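Local coordinates for protein glycerol dehydratase (Clostridium butyricum, PDB 1R9D) that probably dehydrates glycerol as a B12-independent lyase of the glycyl radical family, related to pyruvate formate lyase, at residues A[98-103]-A[325-330]; A[330-335]-A[645-650]; A[671-676]-A[776-781]. One frame throughout, in Å; residues are numbered along the deposited sequence.

Interaction 1 of 3, residues A[98-103]-A[325-330]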
loop_
_atom_site.group_PDB
_atom_site.type_symbol
_atom_site.label_atom_id
_atom_site.label_comp_id
_atom_site.label_asym_id
_atom_site.label_seq_id
_atom_site.Cartn_x
_atom_site.Cartn_y
_atom_site.Cartn_z
ATOM N N LEU A 98 13.696 -29.790 -1.501
ATOM C CA LEU A 98 13.624 -30.518 -0.238
ATOM C C LEU A 98 14.402 -31.827 -0.189
ATOM O O LEU A 98 15.084 -32.111 0.797
ATOM C CB LEU A 98 12.167 -30.818 0.124
ATOM C CG LEU A 98 11.303 -29.689 0.676
ATOM C CD1 LEU A 98 9.929 -30.245 1.016
ATOM C CD2 LEU A 98 11.953 -29.089 1.914
ATOM N N ASP A 99 14.312 -32.619 -1.250
ATOM C CA ASP A 99 14.975 -33.916 -1.258
ATOM C C ASP A 99 16.393 -34.005 -1.809
ATOM O O ASP A 99 16.946 -35.103 -1.905
ATOM C CB ASP A 99 14.081 -34.935 -1.965
ATOM C CG ASP A 99 12.699 -35.020 -1.339
ATOM O OD1 ASP A 99 12.615 -35.030 -0.093
ATOM O OD2 ASP A 99 11.700 -35.080 -2.087
ATOM N N ARG A 100 16.994 -32.876 -2.170
ATOM C CA ARG A 100 18.360 -32.934 -2.673
ATOM C C ARG A 100 19.318 -31.965 -1.990
ATOM O O ARG A 100 20.453 -31.790 -2.430
ATOM C CB ARG A 100 18.394 -32.751 -4.198
ATOM C CG ARG A 100 17.792 -31.473 -4.752
ATOM C CD ARG A 100 18.099 -31.377 -6.246
ATOM N NE ARG A 100 17.588 -30.158 -6.866
ATOM C CZ ARG A 100 16.320 -29.966 -7.216
ATOM N NH1 ARG A 100 15.417 -30.917 -7.011
ATOM N NH2 ARG A 100 15.956 -28.822 -7.780
ATOM N N LEU A 101 18.866 -31.352 -0.898
ATOM C CA LEU A 101 19.708 -30.429 -0.148
ATOM C C LEU A 101 20.901 -31.173 0.446
ATOM O O LEU A 101 22.008 -30.635 0.515
ATOM C CB LEU A 101 18.916 -29.769 0.985
ATOM C CG LEU A 101 17.892 -28.691 0.614
ATOM C CD1 LEU A 101 17.133 -28.261 1.863
ATOM C CD2 LEU A 101 18.603 -27.501 -0.014
ATOM N N ASN A 102 20.675 -32.413 0.868
ATOM C CA ASN A 102 21.739 -33.206 1.469
ATOM C C ASN A 102 22.626 -33.889 0.440
ATOM O O ASN A 102 23.590 -34.564 0.799
ATOM C CB ASN A 102 21.153 -34.265 2.412
ATOM C CG ASN A 102 20.340 -35.324 1.682
ATOM O OD1 ASN A 102 19.969 -36.342 2.269
ATOM N ND2 ASN A 102 20.052 -35.090 0.408
ATOM N N LYS A 103 22.309 -33.713 -0.838
ATOM C CA LYS A 103 23.098 -34.332 -1.894
ATOM C C LYS A 103 24.083 -33.368 -2.557
ATOM O O LYS A 103 24.783 -33.740 -3.496
ATOM C CB LYS A 103 22.167 -34.946 -2.942
ATOM C CG LYS A 103 21.281 -36.039 -2.363
ATOM C CD LYS A 103 20.241 -36.519 -3.352
ATOM C CE LYS A 103 19.274 -37.487 -2.679
ATOM N NZ LYS A 103 18.170 -37.896 -3.585
ATOM N N ARG A 325 20.085 -21.201 0.873
ATOM C CA ARG A 325 19.665 -20.519 -0.349
ATOM C C ARG A 325 19.402 -21.553 -1.439
ATOM O O ARG A 325 19.899 -22.677 -1.358
ATOM C CB ARG A 325 20.767 -19.567 -0.842
ATOM C CG ARG A 325 21.280 -18.571 0.188
ATOM C CD ARG A 325 22.253 -17.583 -0.462
ATOM N NE ARG A 325 22.728 -16.556 0.465
ATOM C CZ ARG A 325 23.655 -16.746 1.400
ATOM N NH1 ARG A 325 24.232 -17.932 1.547
ATOM N NH2 ARG A 325 24.007 -15.742 2.190
ATOM N N ASP A 326 18.640 -21.175 -2.464
ATOM C CA ASP A 326 18.350 -22.100 -3.555
ATOM C C ASP A 326 19.662 -22.510 -4.233
ATOM O O ASP A 326 20.689 -21.838 -4.073
ATOM C CB ASP A 326 17.398 -21.467 -4.576
ATOM C CG ASP A 326 18.007 -20.274 -5.287
ATOM O OD1 ASP A 326 17.909 -19.144 -4.759
ATOM O OD2 ASP A 326 18.586 -20.477 -6.373
ATOM N N GLU A 327 19.627 -23.602 -4.992
ATOM C CA GLU A 327 20.836 -24.116 -5.638
ATOM C C GLU A 327 21.569 -23.187 -6.593
ATOM O O GLU A 327 22.793 -23.267 -6.708
ATOM C CB GLU A 327 20.550 -25.455 -6.336
ATOM C CG GLU A 327 19.337 -25.482 -7.232
ATOM C CD GLU A 327 19.051 -26.884 -7.757
ATOM O OE1 GLU A 327 19.135 -27.850 -6.965
ATOM O OE2 GLU A 327 18.740 -27.022 -8.956
ATOM N N ILE A 328 20.845 -22.313 -7.278
ATOM C CA ILE A 328 21.495 -21.379 -8.193
ATOM C C ILE A 328 22.137 -20.239 -7.401
ATOM O O ILE A 328 23.312 -19.916 -7.594
ATOM C CB ILE A 328 20.487 -20.804 -9.213
ATOM C CG1 ILE A 328 19.912 -21.937 -10.069
ATOM C CG2 ILE A 328 21.168 -19.776 -10.105
ATOM C CD1 ILE A 328 20.970 -22.757 -10.798
ATOM N N SER A 329 21.373 -19.635 -6.500
ATOM C CA SER A 329 21.888 -18.542 -5.685
ATOM C C SER A 329 23.084 -18.998 -4.857
ATOM O O SER A 329 23.976 -18.210 -4.537
ATOM C CB SER A 329 20.786 -18.012 -4.763
ATOM O OG SER A 329 19.689 -17.552 -5.525
ATOM N N THR A 330 23.104 -20.281 -4.506
ATOM C CA THR A 330 24.202 -20.809 -3.719
ATOM C C THR A 330 25.513 -20.707 -4.499
ATOM O O THR A 330 26.590 -20.659 -3.907
ATOM C CB THR A 330 23.937 -22.271 -3.316
ATOM O OG1 THR A 330 22.744 -22.321 -2.524
ATOM C CG2 THR A 330 25.098 -22.818 -2.502
#
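Arg100 and Glu327 are the only residues of the two segments with atoms within contact distance, joining the loop after helix 92-97 to the turn that opens helix 329-332, and the contact is ionic. Arg100 NE donates to Glu327 OE1 at 2.8 Å with an N-H...O angle of 163°, and the oxygen lies in the guanidinium plane. OE1 is met on its syn side, tilted clearly out of the carboxylate plane. Arg100 NH2 reaches Glu327 OE1 only weakly, at 3.4 Å. The guanidinium and carboxylate planes stand 64° apart, so this is a salt bridge gripped by one edge through one oxygen rather than a flat, two-pronged pair. Both side chains leave their backbones with CG between N and the carbonyl carbon, then extend and meet at about a right angle.

The hydrogen bonds behind Glu327 belong to its own turn. Asp326 precedes the turn into the helix and caps it through its side chain: its OD2 takes the amide N of Ser329 at 2.9 Å and, weakly, that of Ile328, while Ser329 OG donates to Asp326 OD1 at 2.5 Å. Asp326 O accepts twice from Thr330, from N and from OG1. Glu97 OE2, at the end of helix 92-97, accepts from the backbone N of Glu327, and Arg104 NH2 bonds Arg325 O, so residues on both sides of the 98-103 loop also hold the turn by its backbone.

Near the surface, a bridge resting chiefly on one N-H probably adds a modest electrostatic tie, while the capped turn fixes the backbone from which Glu327 reaches out.

Interaction 2 of 3, residues A[330-335]-A[645-650]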
loop_
_atom_site.group_PDB
_atom_site.type_symbol
_atom_site.label_atom_id
_atom_site.label_comp_id
_atom_site.label_asym_id
_atom_site.label_seq_id
_atom_site.Cartn_x
_atom_site.Cartn_y
_atom_site.Cartn_z
ATOM N N THR A 330 23.104 -20.281 -4.506
ATOM C CA THR A 330 24.202 -20.809 -3.719
ATOM C C THR A 330 25.513 -20.707 -4.499
ATOM O O THR A 330 26.590 -20.659 -3.907
ATOM C CB THR A 330 23.937 -22.271 -3.316
ATOM O OG1 THR A 330 22.744 -22.321 -2.524
ATOM C CG2 THR A 330 25.098 -22.818 -2.502
ATOM N N LYS A 331 25.411 -20.671 -5.826
ATOM C CA LYS A 331 26.592 -20.543 -6.677
ATOM C C LYS A 331 27.130 -19.112 -6.593
ATOM O O LYS A 331 28.325 -18.879 -6.787
ATOM C CB LYS A 331 26.248 -20.867 -8.132
ATOM C CG LYS A 331 25.754 -22.286 -8.371
ATOM C CD LYS A 331 25.269 -22.440 -9.808
ATOM C CE LYS A 331 24.648 -23.806 -10.065
ATOM N NZ LYS A 331 25.621 -24.918 -9.924
ATOM N N HIS A 332 26.240 -18.163 -6.301
ATOM C CA HIS A 332 26.612 -16.750 -6.174
ATOM C C HIS A 332 27.241 -16.468 -4.817
ATOM O O HIS A 332 28.061 -15.557 -4.683
ATOM C CB HIS A 332 25.385 -15.832 -6.283
ATOM C CG HIS A 332 24.514 -16.089 -7.470
ATOM N ND1 HIS A 332 23.333 -15.406 -7.675
ATOM C CD2 HIS A 332 24.631 -16.955 -8.502
ATOM C CE1 HIS A 332 22.761 -15.842 -8.782
ATOM N NE2 HIS A 332 23.528 -16.784 -9.302
ATOM N N PHE A 333 26.838 -17.236 -3.807
ATOM C CA PHE A 333 27.328 -17.047 -2.446
ATOM C C PHE A 333 27.793 -18.375 -1.843
ATOM O O PHE A 333 27.145 -18.914 -0.946
ATOM C CB PHE A 333 26.216 -16.459 -1.566
ATOM C CG PHE A 333 25.464 -15.305 -2.198
ATOM C CD1 PHE A 333 24.219 -15.505 -2.785
ATOM C CD2 PHE A 333 26.001 -14.020 -2.193
ATOM C CE1 PHE A 333 23.514 -14.442 -3.355
ATOM C CE2 PHE A 333 25.305 -12.946 -2.763
ATOM C CZ PHE A 333 24.062 -13.157 -3.344
ATOM N N GLY A 334 28.924 -18.894 -2.312
ATOM C CA GLY A 334 29.399 -20.170 -1.800
ATOM C C GLY A 334 30.154 -20.160 -0.486
ATOM O O GLY A 334 30.818 -19.185 -0.144
ATOM N N GLY A 335 30.045 -21.262 0.262
ATOM C CA GLY A 335 30.756 -21.379 1.526
ATOM C C GLY A 335 30.044 -20.953 2.802
ATOM O O GLY A 335 30.695 -20.479 3.736
ATOM N N ASN A 645 31.705 -15.035 -10.238
ATOM C CA ASN A 645 32.529 -14.964 -11.446
ATOM C C ASN A 645 32.691 -16.341 -12.098
ATOM O O ASN A 645 32.865 -16.445 -13.311
ATOM C CB ASN A 645 33.901 -14.349 -11.138
ATOM C CG ASN A 645 34.691 -15.143 -10.120
ATOM O OD1 ASN A 645 34.288 -15.277 -8.964
ATOM N ND2 ASN A 645 35.832 -15.671 -10.546
ATOM N N VAL A 646 32.629 -17.397 -11.293
ATOM C CA VAL A 646 32.745 -18.752 -11.821
ATOM C C VAL A 646 31.439 -19.100 -12.534
ATOM O O VAL A 646 31.448 -19.517 -13.688
ATOM C CB VAL A 646 33.019 -19.769 -10.693
ATOM C CG1 VAL A 646 33.013 -21.192 -11.252
ATOM C CG2 VAL A 646 34.368 -19.466 -10.047
ATOM N N TYR A 647 30.312 -18.910 -11.851
ATOM C CA TYR A 647 29.006 -19.194 -12.444
ATOM C C TYR A 647 28.749 -18.361 -13.701
ATOM O O TYR A 647 28.294 -18.887 -14.718
ATOM C CB TYR A 647 27.887 -18.933 -11.431
ATOM C CG TYR A 647 26.506 -19.183 -11.991
ATOM C CD1 TYR A 647 26.146 -20.444 -12.463
ATOM C CD2 TYR A 647 25.557 -18.163 -12.045
ATOM C CE1 TYR A 647 24.874 -20.686 -12.977
ATOM C CE2 TYR A 647 24.280 -18.396 -12.557
ATOM C CZ TYR A 647 23.949 -19.660 -13.019
ATOM O OH TYR A 647 22.689 -19.905 -13.519
ATOM N N PHE A 648 29.023 -17.059 -13.628
ATOM C CA PHE A 648 28.822 -16.184 -14.784
ATOM C C PHE A 648 29.681 -16.682 -15.945
ATOM O O PHE A 648 29.250 -16.672 -17.099
ATOM C CB PHE A 648 29.208 -14.734 -14.448
ATOM C CG PHE A 648 28.045 -13.864 -13.996
ATOM C CD1 PHE A 648 28.269 -12.536 -13.613
ATOM C CD2 PHE A 648 26.742 -14.353 -13.973
ATOM C CE1 PHE A 648 27.207 -11.709 -13.217
ATOM C CE2 PHE A 648 25.670 -13.534 -13.578
ATOM C CZ PHE A 648 25.907 -12.211 -13.201
ATOM N N GLY A 649 30.894 -17.122 -15.630
ATOM C CA GLY A 649 31.790 -17.620 -16.659
ATOM C C GLY A 649 31.231 -18.828 -17.395
ATOM O O GLY A 649 31.405 -18.965 -18.607
ATOM N N SER A 650 30.555 -19.704 -16.661
ATOM C CA SER A 650 29.969 -20.904 -17.252
ATOM C C SER A 650 28.845 -20.567 -18.229
ATOM O O SER A 650 28.500 -21.378 -19.092
ATOM C CB SER A 650 29.424 -21.823 -16.153
ATOM O OG SER A 650 28.171 -21.358 -15.669
HETATM O O HOH W 1 29.972 -19.657 -8.852
#
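Lys331 and Tyr647 bring the two backbones closest, their CA atoms 6.4 Å apart, where short helix 329-332 lies beside helix 644-650 within the pyruvate formate lyase-like fold. No direct hydrogen bond crosses between the segments. A water bridges them instead, donating to Lys331 O at 2.8 Å and accepting weakly from Tyr647 N. Neighbouring residues reinforce the join through the backbone: Ser643 OG bonds Lys331 O and Gly334 N, and His332 O is held by Ser642 OG.

Among the side chains, the ring of Tyr647 is the wedge between the segments. Its bond from CA to CB points at the other segment, and with CG anti to the backbone N (chi1 179°) the ring is carried between Lys331 and His332. Lys331 meets the CD1 and CE1 carbons and His332 the CD2 and CE2 carbons, both obliquely. Lys331 comes with its aliphatic chain: CD lies 3.4 Å from Tyr647 CD1 and nearly as close to CE1, and the chain bends only beyond it, at the last torsion (-64°), before the ammonium. The imidazole of His332 leans in with its plane 36° from that of the phenol and the ring centres 5.5 Å apart. This is van der Waals contact.

The buried histidine also packs on its neighbour, its CB over one face of the Phe333 ring near the rim, and its side chain is about 7 Å from the bound glycerol, consistent with a place near the substrate pocket. At the imidazole tip, His332 NE2 sits 3.7 Å from Tyr647 CD2.

Interaction 3 of 3, residues A[671-676]-A[776-781]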
loop_
_atom_site.group_PDB
_atom_site.type_symbol
_atom_site.label_atom_id
_atom_site.label_comp_id
_atom_site.label_asym_id
_atom_site.label_seq_id
_atom_site.Cartn_x
_atom_site.Cartn_y
_atom_site.Cartn_z
ATOM N N PRO A 671 43.402 -8.655 -11.948
ATOM C CA PRO A 671 43.792 -9.100 -13.291
ATOM C C PRO A 671 43.359 -10.557 -13.488
ATOM O O PRO A 671 43.191 -11.288 -12.508
ATOM C CB PRO A 671 45.314 -8.961 -13.270
ATOM C CG PRO A 671 45.532 -7.798 -12.347
ATOM C CD PRO A 671 44.554 -8.093 -11.221
ATOM N N SER A 672 43.168 -10.974 -14.738
ATOM C CA SER A 672 42.774 -12.356 -15.027
ATOM C C SER A 672 43.913 -13.297 -14.649
ATOM O O SER A 672 45.074 -12.904 -14.652
ATOM C CB SER A 672 42.447 -12.531 -16.514
ATOM O OG SER A 672 41.272 -11.826 -16.874
ATOM N N ARG A 673 43.575 -14.544 -14.343
ATOM C CA ARG A 673 44.575 -15.531 -13.941
ATOM C C ARG A 673 45.743 -15.646 -14.912
ATOM O O ARG A 673 45.547 -15.736 -16.123
ATOM C CB ARG A 673 43.925 -16.909 -13.777
ATOM C CG ARG A 673 43.316 -17.456 -15.051
ATOM C CD ARG A 673 42.857 -18.895 -14.873
ATOM N NE ARG A 673 41.730 -19.010 -13.948
ATOM C CZ ARG A 673 41.038 -20.129 -13.762
ATOM N NH1 ARG A 673 41.360 -21.226 -14.433
ATOM N NH2 ARG A 673 40.014 -20.145 -12.919
ATOM N N GLY A 674 46.953 -15.639 -14.355
ATOM C CA GLY A 674 48.167 -15.765 -15.145
ATOM C C GLY A 674 48.500 -14.619 -16.081
ATOM O O GLY A 674 49.506 -14.675 -16.794
ATOM N N CYS A 675 47.676 -13.574 -16.085
ATOM C CA CYS A 675 47.912 -12.434 -16.964
ATOM C C CYS A 675 48.865 -11.400 -16.391
ATOM O O CYS A 675 49.538 -10.691 -17.142
ATOM C CB CYS A 675 46.587 -11.772 -17.332
ATOM S SG CYS A 675 45.623 -12.750 -18.500
ATOM N N ASP A 676 48.916 -11.309 -15.065
ATOM C CA ASP A 676 49.803 -10.365 -14.402
ATOM C C ASP A 676 51.149 -11.041 -14.152
ATOM O O ASP A 676 51.357 -11.706 -13.138
ATOM C CB ASP A 676 49.164 -9.845 -13.095
ATOM C CG ASP A 676 48.498 -10.943 -12.266
ATOM O OD1 ASP A 676 48.061 -11.972 -12.830
ATOM O OD2 ASP A 676 48.384 -10.757 -11.034
ATOM N N GLN A 776 36.749 -23.802 -5.592
ATOM C CA GLN A 776 38.047 -24.173 -5.037
ATOM C C GLN A 776 39.101 -24.062 -6.135
ATOM O O GLN A 776 40.184 -23.514 -5.916
ATOM C CB GLN A 776 38.040 -25.613 -4.526
ATOM C CG GLN A 776 37.116 -25.890 -3.359
ATOM C CD GLN A 776 37.269 -27.316 -2.862
ATOM O OE1 GLN A 776 37.528 -28.226 -3.649
ATOM N NE2 GLN A 776 37.103 -27.518 -1.559
ATOM N N ASN A 777 38.775 -24.584 -7.314
ATOM C CA ASN A 777 39.701 -24.554 -8.442
ATOM C C ASN A 777 39.987 -23.144 -8.947
ATOM O O ASN A 777 41.094 -22.860 -9.390
ATOM C CB ASN A 777 39.172 -25.412 -9.596
ATOM C CG ASN A 777 39.192 -26.896 -9.272
ATOM O OD1 ASN A 777 39.932 -27.336 -8.390
ATOM N ND2 ASN A 777 38.393 -27.675 -9.993
ATOM N N ASP A 778 38.993 -22.264 -8.891
ATOM C CA ASP A 778 39.201 -20.894 -9.346
ATOM C C ASP A 778 40.223 -20.220 -8.432
ATOM O O ASP A 778 41.107 -19.502 -8.900
ATOM C CB ASP A 778 37.883 -20.108 -9.328
ATOM C CG ASP A 778 38.019 -18.723 -9.952
ATOM O OD1 ASP A 778 37.605 -17.732 -9.311
ATOM O OD2 ASP A 778 38.535 -18.630 -11.087
ATOM N N ILE A 779 40.110 -20.463 -7.127
ATOM C CA ILE A 779 41.036 -19.871 -6.164
ATOM C C ILE A 779 42.450 -20.428 -6.331
ATOM O O ILE A 779 43.431 -19.688 -6.276
ATOM C CB ILE A 779 40.558 -20.109 -4.712
ATOM C CG1 ILE A 779 39.255 -19.336 -4.474
ATOM C CG2 ILE A 779 41.634 -19.683 -3.723
ATOM C CD1 ILE A 779 38.595 -19.621 -3.127
ATOM N N ILE A 780 42.550 -21.733 -6.535
ATOM C CA ILE A 780 43.855 -22.362 -6.719
ATOM C C ILE A 780 44.532 -21.847 -7.996
ATOM O O ILE A 780 45.758 -21.708 -8.045
ATOM C CB ILE A 780 43.706 -23.908 -6.795
ATOM C CG1 ILE A 780 43.271 -24.447 -5.429
ATOM C CG2 ILE A 780 45.016 -24.551 -7.224
ATOM C CD1 ILE A 780 42.836 -25.907 -5.446
ATOM N N ALA A 781 43.729 -21.548 -9.014
ATOM C CA ALA A 781 44.250 -21.081 -10.300
ATOM C C ALA A 781 44.694 -19.620 -10.332
ATOM O O ALA A 781 45.320 -19.180 -11.299
ATOM C CB ALA A 781 43.220 -21.332 -11.396
HETATM O O HOH W 2 41.594 -17.745 -11.090
#
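Arg673 reaches from the loop before helix 680-687 to helix 773-781, where Asp778 and Ala781 receive it. Its CB starts beside the backbone, 3.6 Å from Ala781 O. The chain then runs on to CD and bends at chi3 (67°), which brings the guanidinium over Ala781 with NH2 at Asp778. Arg673 NE donates weakly to a water 3.1 Å away that also lies within bonding distance of Asp778 O. At CZ a methyl lies over the flat group: Ala781 CB sits over the centre of one face, 3.4 Å from Arg673 CZ, and Arg673 NH1 is 3.6 Å from Ala781 CB. The tip is Arg673 NH2, which bonds Asp778 OD2 at 2.8 Å in a salt bridge. That oxygen lies in the guanidinium plane and offers its anti lone pair, with an N-H...O angle of 142°.

Asp778 has a second grip, because its OD1 accepts from Asn645 ND2 on helix 644-650; the carboxylate is thus buried between two donors. Such pairing would be expected to favour its ionised form, while the methyl shelters one face of the guanidinium; salt bridge and packing together join helix 773-781 to this loop of the glycine radical region.

Along the chain the three contacts come in series, none nested in or crossing another. Interaction 1 closes a long, mostly helical loop of 221 residues, bringing the 98-103 loop to the turn leading into helix 329-332. Interaction 2 opens on that same short helix, sharing Thr330, and closes 309 residues later on helix 644-650. Interaction 3 then spans 99 residues within the C-terminal part, from loop 671-676 to helix 773-781. Interactions 1 and 2 touch where Ile328 CG2 packs on the hydroxyl of Tyr647. Interactions 2 and 3 join through Asn645 and Asp778, whereas 1 and 3 do not meet, their nearest atoms about 11 Å apart.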